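Local coordinates for protein FMN Adenylyltransferase (Candida glabrata, PDB 3FWK) that transfers the adenylyl group of ATP to FMN, producing FAD in the last step of flavin cofactor synthesis, at residues 114-119 with 227-232. Residues are numbered along the deposited sequence; the frame is centred on the assembly and turned at random. Where two conformers were deposited one is given.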
loop_
_atom_site.group_PDB
_atom_site.type_symbol
_atom_site.label_atom_id
_atom_site.label_comp_id
_atom_site.label_asym_id
_atom_site.label_seq_id
_atom_site.Cartn_x
_atom_site.Cartn_y
_atom_site.Cartn_z
ATOM N N HIS A 114 7.923 13.966 2.672
ATOM C CA HIS A 114 8.989 14.636 1.909
ATOM C C HIS A 114 8.410 15.833 1.215
ATOM O O HIS A 114 7.201 15.861 0.890
ATOM C CB HIS A 114 9.571 13.691 0.831
ATOM C CG HIS A 114 10.123 12.418 1.386
ATOM N ND1 HIS A 114 9.361 11.281 1.562
ATOM C CD2 HIS A 114 11.353 12.118 1.846
ATOM C CE1 HIS A 114 10.111 10.325 2.083
ATOM N NE2 HIS A 114 11.324 10.808 2.274
ATOM N N ASP A 115 9.276 16.794 0.905
ATOM C CA ASP A 115 8.790 18.033 0.335
ATOM C C ASP A 115 8.377 17.892 -1.129
ATOM O O ASP A 115 7.757 18.789 -1.653
ATOM C CB ASP A 115 9.786 19.156 0.541
ATOM C CG ASP A 115 11.032 18.978 -0.225
ATOM O OD1 ASP A 115 11.236 18.279 -1.194
ATOM O OD2 ASP A 115 11.990 19.692 0.202
ATOM N N ASP A 116 8.671 16.748 -1.745
ATOM C CA ASP A 116 8.402 16.522 -3.159
ATOM C C ASP A 116 7.394 15.390 -3.376
ATOM O O ASP A 116 7.353 14.769 -4.433
ATOM C CB ASP A 116 9.701 16.307 -3.938
ATOM C CG ASP A 116 10.499 15.111 -3.460
ATOM O OD1 ASP A 116 10.089 14.445 -2.465
ATOM O OD2 ASP A 116 11.559 14.811 -4.103
ATOM N N THR A 117 6.554 15.166 -2.378
ATOM C CA THR A 117 5.461 14.159 -2.461
ATOM C C THR A 117 4.312 14.705 -3.309
ATOM O O THR A 117 3.981 15.885 -3.224
ATOM C CB THR A 117 4.954 13.863 -1.044
ATOM O OG1 THR A 117 6.055 13.462 -0.210
ATOM C CG2 THR A 117 3.910 12.776 -1.009
ATOM N N PHE A 118 3.658 13.860 -4.086
ATOM C CA PHE A 118 2.461 14.258 -4.805
ATOM C C PHE A 118 1.383 14.733 -3.832
ATOM O O PHE A 118 1.083 14.073 -2.820
ATOM C CB PHE A 118 1.854 13.069 -5.584
ATOM C CG PHE A 118 2.516 12.803 -6.904
ATOM C CD1 PHE A 118 2.084 13.456 -8.052
ATOM C CD2 PHE A 118 3.584 11.900 -6.981
ATOM C CE1 PHE A 118 2.689 13.235 -9.268
ATOM C CE2 PHE A 118 4.196 11.662 -8.233
ATOM C CZ PHE A 118 3.768 12.349 -9.348
ATOM N N LYS A 119 0.717 15.837 -4.181
ATOM C CA LYS A 119 -0.395 16.341 -3.365
ATOM C C LYS A 119 -1.494 15.265 -3.221
ATOM O O LYS A 119 -2.087 15.111 -2.161
ATOM C CB LYS A 119 -0.992 17.581 -4.005
ATOM C CG LYS A 119 -2.093 18.207 -3.193
ATOM C CD LYS A 119 -1.603 18.680 -1.810
ATOM C CE LYS A 119 -2.529 19.699 -1.172
ATOM N NZ LYS A 119 -1.737 20.507 -0.135
ATOM N N LEU A 227 4.624 5.608 -7.402
ATOM C CA LEU A 227 4.520 6.998 -6.991
ATOM C C LEU A 227 5.841 7.390 -6.348
ATOM O O LEU A 227 6.077 7.194 -5.172
ATOM C CB LEU A 227 3.341 7.184 -6.042
ATOM C CG LEU A 227 1.998 6.744 -6.656
ATOM C CD1 LEU A 227 0.873 6.908 -5.627
ATOM C CD2 LEU A 227 1.659 7.435 -7.971
ATOM N N GLY A 228 6.768 7.863 -7.158
ATOM C CA GLY A 228 7.976 8.447 -6.648
ATOM C C GLY A 228 7.672 9.925 -6.408
ATOM O O GLY A 228 6.522 10.331 -6.178
ATOM N N ASN A 229 8.658 10.753 -6.586
ATOM C CA ASN A 229 8.477 12.152 -6.290
ATOM C C ASN A 229 7.900 12.923 -7.489
ATOM O O ASN A 229 7.852 12.427 -8.633
ATOM C CB ASN A 229 9.777 12.750 -5.766
ATOM C CG ASN A 229 10.850 12.781 -6.795
ATOM O OD1 ASN A 229 10.669 13.328 -7.873
ATOM N ND2 ASN A 229 12.001 12.203 -6.462
ATOM N N VAL A 230 7.458 14.154 -7.222
ATOM C CA VAL A 230 6.771 14.924 -8.271
ATOM C C VAL A 230 7.669 15.318 -9.403
ATOM O O VAL A 230 7.177 15.521 -10.532
ATOM C CB VAL A 230 6.092 16.211 -7.720
ATOM C CG1 VAL A 230 5.003 15.856 -6.808
ATOM C CG2 VAL A 230 7.101 17.182 -7.039
ATOM N N GLU A 231 8.965 15.474 -9.133
ATOM C CA GLU A 231 9.882 15.941 -10.157
ATOM C C GLU A 231 10.269 14.839 -11.132
ATOM O O GLU A 231 10.564 15.139 -12.281
ATOM C CB GLU A 231 11.110 16.675 -9.549
ATOM C CG GLU A 231 12.128 15.938 -8.636
ATOM C CD GLU A 231 11.734 15.887 -7.160
ATOM O OE1 GLU A 231 12.685 15.707 -6.331
ATOM O OE2 GLU A 231 10.535 16.088 -6.850
ATOM N N GLU A 232 10.281 13.579 -10.694
ATOM C CA GLU A 232 10.801 12.468 -11.521
ATOM C C GLU A 232 9.678 11.615 -12.113
ATOM O O GLU A 232 9.915 10.936 -13.103
ATOM C CB GLU A 232 11.681 11.525 -10.679
ATOM C CG GLU A 232 10.859 10.676 -9.622
ATOM C CD GLU A 232 11.695 9.836 -8.624
ATOM O OE1 GLU A 232 12.917 9.613 -8.884
ATOM O OE2 GLU A 232 11.121 9.404 -7.584
HETATM O O HOH W 1 5.028 11.230 -4.022
#
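V230 N donates to D116 O over 2.9 Å, a single direct backbone hydrogen bond that joins two irregular loops at the surface of this Rossmann-like α/β fold. It illustrates how two loops without strand pairing can be joined by one backbone bond, a bridging water and a side-chain contact: one loop connects strand 107-111 to helix 119-131, the other follows helix 202-212. The donor lies close to the line of the carbonyl, with a C=O...N angle of 162°. Beside this bond, V230 CG1 sits over one face of the F118 ring in a CH-pi contact, 4.0 Å from its centroid and displaced toward the rim. With CG beside its own backbone N (chi1 -82°), F118 extends its ring along the second loop, where G228 O meets the ring edge 3.4 Å from CE2. The same oxygen accepts from a water that in turn accepts from N of F118, the N-cap residue of helix 119-131, so the water bridges the two loops. The D116 side chain meets N229 and E231. D116 OD2 lies 3.2 Å from N229 CB and 2.7 Å from E231 OE1, a separation at which one acid group may hold a proton, although the E231 carboxylate is less surely placed.

Further out, F224 packs edge-to-face with F118, and K280 of helix 275-282 touches both F118 and V230. The first loop is also braced internally. A type I turn from H114 to T117 presents D116, and within it T117 OG1 donates to H114 O at 2.9 Å, from above the carbonyl plane and 36° out of it.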